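Long-range contact in GCN5-related N-acetyltransferase (Brucella melitensis biovar Abortus, PDB 4J3G), which probably transfers an acetyl group from acetyl-CoA to an amine, perhaps the N-terminal alanine of a ribosomal protein: residues Trp65-Leu77 and Val85-Phe97. Residues are numbered along the deposited sequence; the frame is centred on the assembly and turned at random.
With SO4 (sulfate ion), chain F.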
loop_
_atom_site.group_PDB
_atom_site.type_symbol
_atom_site.label_atom_id
_atom_site.label_comp_id
_atom_site.label_asym_id
_atom_site.label_seq_id
_atom_site.Cartn_x
_atom_site.Cartn_y
_atom_site.Cartn_z
ATOM N N TRP A 65 -18.876 -4.714 0.141
ATOM C CA TRP A 65 -17.877 -3.749 -0.345
ATOM C C TRP A 65 -18.498 -2.358 -0.453
ATOM O O TRP A 65 -17.906 -1.337 -0.000
ATOM C CB TRP A 65 -17.320 -4.187 -1.705
ATOM C CG TRP A 65 -16.357 -3.213 -2.324
ATOM C CD1 TRP A 65 -15.033 -3.116 -2.086
ATOM C CD2 TRP A 65 -16.664 -2.213 -3.302
ATOM N NE1 TRP A 65 -14.485 -2.124 -2.845
ATOM C CE2 TRP A 65 -15.463 -1.552 -3.608
ATOM C CE3 TRP A 65 -17.825 -1.825 -3.945
ATOM C CZ2 TRP A 65 -15.408 -0.484 -4.506
ATOM C CZ3 TRP A 65 -17.764 -0.786 -4.867
ATOM C CH2 TRP A 65 -16.563 -0.146 -5.149
ATOM N N LEU A 66 -19.709 -2.319 -1.002
ATOM C CA LEU A 66 -20.417 -1.044 -1.192
ATOM C C LEU A 66 -20.815 -0.472 0.170
ATOM O O LEU A 66 -20.700 0.724 0.401
ATOM C CB LEU A 66 -21.659 -1.246 -2.056
ATOM C CG LEU A 66 -22.505 0.005 -2.368
ATOM C CD1 LEU A 66 -21.714 1.076 -3.082
ATOM C CD2 LEU A 66 -23.702 -0.383 -3.184
ATOM N N GLU A 67 -21.308 -1.331 1.049
ATOM C CA GLU A 67 -21.791 -0.881 2.359
ATOM C C GLU A 67 -20.647 -0.270 3.112
ATOM O O GLU A 67 -20.808 0.761 3.801
ATOM C CB GLU A 67 -22.357 -2.058 3.137
ATOM N N ASN A 68 -19.475 -0.902 3.013
ATOM C CA ASN A 68 -18.310 -0.409 3.723
ATOM C C ASN A 68 -17.810 0.924 3.121
ATOM O O ASN A 68 -17.411 1.838 3.867
ATOM C CB ASN A 68 -17.202 -1.430 3.732
ATOM C CG ASN A 68 -17.513 -2.633 4.603
ATOM O OD1 ASN A 68 -18.398 -2.600 5.462
ATOM N ND2 ASN A 68 -16.793 -3.700 4.378
ATOM N N ARG A 69 -17.870 1.066 1.802
ATOM C CA ARG A 69 -17.517 2.369 1.167
ATOM C C ARG A 69 -18.400 3.498 1.706
ATOM O O ARG A 69 -17.913 4.535 2.181
ATOM C CB ARG A 69 -17.693 2.304 -0.354
ATOM C CG ARG A 69 -16.553 1.600 -1.027
ATOM C CD ARG A 69 -15.342 2.489 -0.970
ATOM N NE ARG A 69 -14.351 2.085 -1.922
ATOM C CZ ARG A 69 -13.291 1.347 -1.640
ATOM N NH1 ARG A 69 -13.075 0.918 -0.400
ATOM N NH2 ARG A 69 -12.436 1.054 -2.602
ATOM N N ASN A 70 -19.697 3.273 1.620
ATOM C CA ASN A 70 -20.682 4.233 2.108
ATOM C C ASN A 70 -20.418 4.572 3.573
ATOM O O ASN A 70 -20.438 5.742 3.952
ATOM C CB ASN A 70 -22.114 3.683 1.966
ATOM C CG ASN A 70 -22.542 3.474 0.512
ATOM O OD1 ASN A 70 -21.979 4.064 -0.434
ATOM N ND2 ASN A 70 -23.564 2.628 0.328
ATOM N N ARG A 71 -20.222 3.541 4.401
ATOM C CA ARG A 71 -20.045 3.729 5.844
ATOM C C ARG A 71 -18.834 4.600 6.142
ATOM O O ARG A 71 -18.886 5.471 7.020
ATOM C CB ARG A 71 -19.882 2.380 6.549
ATOM N N ASP A 72 -17.767 4.387 5.370
ATOM C CA ASP A 72 -16.468 5.028 5.572
ATOM C C ASP A 72 -16.316 6.393 4.913
ATOM O O ASP A 72 -15.259 7.018 5.016
ATOM C CB ASP A 72 -15.352 4.128 5.007
ATOM C CG ASP A 72 -15.241 2.830 5.713
ATOM O OD1 ASP A 72 -15.803 2.699 6.819
ATOM O OD2 ASP A 72 -14.593 1.921 5.148
ATOM N N GLY A 73 -17.333 6.832 4.189
ATOM C CA GLY A 73 -17.328 8.135 3.573
ATOM C C GLY A 73 -16.658 8.214 2.220
ATOM O O GLY A 73 -16.268 9.305 1.765
ATOM N N PHE A 74 -16.537 7.081 1.557
ATOM C CA PHE A 74 -15.855 7.016 0.285
ATOM C C PHE A 74 -16.868 6.840 -0.844
ATOM O O PHE A 74 -17.695 5.923 -0.795
ATOM C CB PHE A 74 -14.848 5.865 0.301
ATOM C CG PHE A 74 -13.778 6.003 1.358
ATOM C CD1 PHE A 74 -13.076 7.201 1.504
ATOM C CD2 PHE A 74 -13.499 4.967 2.210
ATOM C CE1 PHE A 74 -12.079 7.342 2.492
ATOM C CE2 PHE A 74 -12.510 5.075 3.181
ATOM C CZ PHE A 74 -11.786 6.249 3.319
ATOM N N PRO A 75 -16.818 7.720 -1.849
ATOM C CA PRO A 75 -17.764 7.696 -2.975
ATOM C C PRO A 75 -17.618 6.464 -3.854
ATOM O O PRO A 75 -16.493 5.939 -4.025
ATOM C CB PRO A 75 -17.354 8.891 -3.818
ATOM C CG PRO A 75 -15.994 9.219 -3.408
ATOM C CD PRO A 75 -15.833 8.804 -1.991
ATOM N N VAL A 76 -18.748 5.971 -4.321
ATOM C CA VAL A 76 -18.777 5.054 -5.450
ATOM C C VAL A 76 -19.654 5.654 -6.556
ATOM O O VAL A 76 -20.834 5.837 -6.371
ATOM C CB VAL A 76 -19.302 3.651 -5.093
ATOM C CG1 VAL A 76 -19.173 2.775 -6.320
ATOM C CG2 VAL A 76 -18.549 3.033 -3.913
ATOM N N LEU A 77 -19.047 5.926 -7.709
ATOM C CA LEU A 77 -19.727 6.505 -8.844
ATOM C C LEU A 77 -20.001 5.436 -9.905
ATOM O O LEU A 77 -19.145 4.530 -10.161
ATOM C CB LEU A 77 -18.890 7.614 -9.474
ATOM C CG LEU A 77 -18.495 8.713 -8.497
ATOM C CD1 LEU A 77 -17.695 9.775 -9.229
ATOM C CD2 LEU A 77 -19.715 9.296 -7.797
ATOM N N VAL A 85 -25.625 0.468 -16.691
ATOM C CA VAL A 85 -24.311 0.789 -16.103
ATOM C C VAL A 85 -23.175 0.238 -16.974
ATOM O O VAL A 85 -23.150 -0.966 -17.285
ATOM C CB VAL A 85 -24.230 0.291 -14.662
ATOM C CG1 VAL A 85 -22.835 0.486 -14.082
ATOM C CG2 VAL A 85 -25.261 1.036 -13.825
ATOM N N VAL A 86 -22.273 1.138 -17.403
ATOM C CA VAL A 86 -21.167 0.787 -18.321
ATOM C C VAL A 86 -19.806 0.985 -17.686
ATOM O O VAL A 86 -18.767 0.602 -18.276
ATOM C CB VAL A 86 -21.247 1.527 -19.682
ATOM C CG1 VAL A 86 -22.386 0.956 -20.522
ATOM C CG2 VAL A 86 -21.444 3.036 -19.512
ATOM N N GLY A 87 -19.801 1.484 -16.457
ATOM C CA GLY A 87 -18.557 1.533 -15.670
ATOM C C GLY A 87 -18.786 2.026 -14.267
ATOM O O GLY A 87 -19.813 2.603 -13.973
ATOM N N TYR A 88 -17.785 1.868 -13.393
ATOM C CA TYR A 88 -17.851 2.501 -12.089
ATOM C C TYR A 88 -16.461 2.926 -11.590
ATOM O O TYR A 88 -15.423 2.475 -12.086
ATOM C CB TYR A 88 -18.538 1.596 -11.051
ATOM C CG TYR A 88 -17.736 0.384 -10.569
ATOM C CD1 TYR A 88 -17.773 -0.831 -11.254
ATOM C CD2 TYR A 88 -16.998 0.436 -9.375
ATOM C CE1 TYR A 88 -17.076 -1.950 -10.773
ATOM C CE2 TYR A 88 -16.289 -0.673 -8.898
ATOM C CZ TYR A 88 -16.350 -1.869 -9.599
ATOM O OH TYR A 88 -15.675 -2.990 -9.130
ATOM N N ALA A 89 -16.461 3.777 -10.573
ATOM C CA ALA A 89 -15.190 4.264 -9.990
ATOM C C ALA A 89 -15.321 4.495 -8.511
ATOM O O ALA A 89 -16.396 4.884 -7.994
ATOM C CB ALA A 89 -14.719 5.572 -10.659
ATOM N N SER A 90 -14.216 4.294 -7.809
ATOM C CA SER A 90 -14.216 4.585 -6.406
ATOM C C SER A 90 -12.813 4.904 -5.928
ATOM O O SER A 90 -11.842 4.832 -6.674
ATOM C CB SER A 90 -14.813 3.403 -5.625
ATOM O OG SER A 90 -15.112 3.790 -4.288
ATOM N N TYR A 91 -12.730 5.321 -4.672
ATOM C CA TYR A 91 -11.431 5.414 -3.996
ATOM C C TYR A 91 -11.574 5.006 -2.565
ATOM O O TYR A 91 -12.685 5.014 -2.000
ATOM C CB TYR A 91 -10.794 6.776 -4.128
ATOM C CG TYR A 91 -11.461 7.899 -3.441
ATOM C CD1 TYR A 91 -11.389 8.051 -2.036
ATOM C CD2 TYR A 91 -12.096 8.891 -4.167
ATOM C CE1 TYR A 91 -12.013 9.114 -1.411
ATOM C CE2 TYR A 91 -12.688 9.965 -3.534
ATOM C CZ TYR A 91 -12.642 10.075 -2.173
ATOM O OH TYR A 91 -13.279 11.154 -1.562
ATOM N N GLY A 92 -10.448 4.541 -2.005
ATOM C CA GLY A 92 -10.394 4.115 -0.616
ATOM C C GLY A 92 -9.007 4.363 -0.043
ATOM O O GLY A 92 -8.188 5.044 -0.642
ATOM N N PRO A 93 -8.742 3.827 1.121
ATOM C CA PRO A 93 -7.509 4.154 1.775
ATOM C C PRO A 93 -6.284 3.686 0.990
ATOM O O PRO A 93 -6.300 2.605 0.403
ATOM C CB PRO A 93 -7.602 3.376 3.103
ATOM C CG PRO A 93 -9.044 3.151 3.315
ATOM C CD PRO A 93 -9.635 2.997 1.961
ATOM N N PHE A 94 -5.274 4.541 0.896
ATOM C CA PHE A 94 -4.023 4.169 0.217
ATOM C C PHE A 94 -3.214 3.202 1.087
ATOM O O PHE A 94 -2.808 2.119 0.632
ATOM C CB PHE A 94 -3.195 5.421 -0.102
ATOM C CG PHE A 94 -1.814 5.116 -0.593
ATOM C CD1 PHE A 94 -1.622 4.277 -1.676
ATOM C CD2 PHE A 94 -0.715 5.618 0.063
ATOM C CE1 PHE A 94 -0.349 4.002 -2.133
ATOM C CE2 PHE A 94 0.565 5.326 -0.374
ATOM C CZ PHE A 94 0.744 4.505 -1.453
ATOM N N ARG A 95 -3.028 3.573 2.345
ATOM C CA ARG A 95 -2.451 2.693 3.351
ATOM C C ARG A 95 -3.238 2.839 4.658
ATOM O O ARG A 95 -3.738 3.925 4.969
ATOM C CB ARG A 95 -0.974 3.038 3.568
ATOM C CG ARG A 95 -0.028 2.360 2.572
ATOM C CD ARG A 95 1.215 3.204 2.263
ATOM N NE ARG A 95 2.295 3.067 3.245
ATOM C CZ ARG A 95 3.305 2.202 3.149
ATOM N NH1 ARG A 95 3.368 1.343 2.133
ATOM N NH2 ARG A 95 4.253 2.194 4.087
ATOM N N PRO A 96 -3.346 1.747 5.439
ATOM C CA PRO A 96 -4.147 1.769 6.668
ATOM C C PRO A 96 -3.797 2.887 7.664
ATOM O O PRO A 96 -4.694 3.441 8.287
ATOM C CB PRO A 96 -3.848 0.393 7.315
ATOM C CG PRO A 96 -2.561 -0.062 6.704
ATOM C CD PRO A 96 -2.618 0.470 5.287
ATOM N N PHE A 97 -2.521 3.213 7.814
ATOM C CA PHE A 97 -2.044 3.987 8.967
ATOM C C PHE A 97 -2.581 5.458 9.023
ATOM O O PHE A 97 -2.886 6.054 7.990
ATOM C CB PHE A 97 -0.510 3.973 8.950
HETATM S S SO4 F . -11.106 -2.532 -2.576
HETATM O O1 SO4 F . -9.828 -2.117 -3.208
HETATM O O2 SO4 F . -11.224 -1.976 -1.208
HETATM O O3 SO4 F . -12.199 -2.025 -3.438
HETATM O O4 SO4 F . -11.203 -4.012 -2.468
#
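The guanidinium of R69 lies between Y91 O, above one face, and W65 NE1, over the opposite face, with S90 at its edge. The F74 ring is likewise covered on both sides, by G92 CA and by D72 O, while P75 sits over one face of the Y91 ring, its CD 3.9 Å from the ring centroid in a CH-pi contact. R69 and W65 bring helix 59-72, and F74 and P75 the turn after it, against strand 84-93, which pairs antiparallel with strand 76-81 as a hairpin in the central sheet of the GNAT fold; a Schellman motif at G73 closes the helix ahead of strand 76-81. F74 CD1 lies 3.6 Å from Y91 CE1, the rings meeting obliquely, and F74 CE2 also touches P93 CD. Farther back along strand 84-93, the six-membered ring of W65 meets Y88 with planes at 69°; helix 34-47 packs against Y88, and helix 119-133 against L77 and Y91 on the other face of the sheet. L77 and A89 form a hydrogen-bonded pair, L77 N to A89 O 2.9 Å and A89 N to L77 O 2.8 Å. A sulfate, probably from the crystallisation liquor, lies at the W65 edge. R69 bends at chi2 (-72°), bringing NE to S90 OG at 3.0 Å in the guanidinium plane. With OG anti to the backbone N (chi1 -166°), S90 accepts this bond and donates another, OG to P75 O at 2.6 Å.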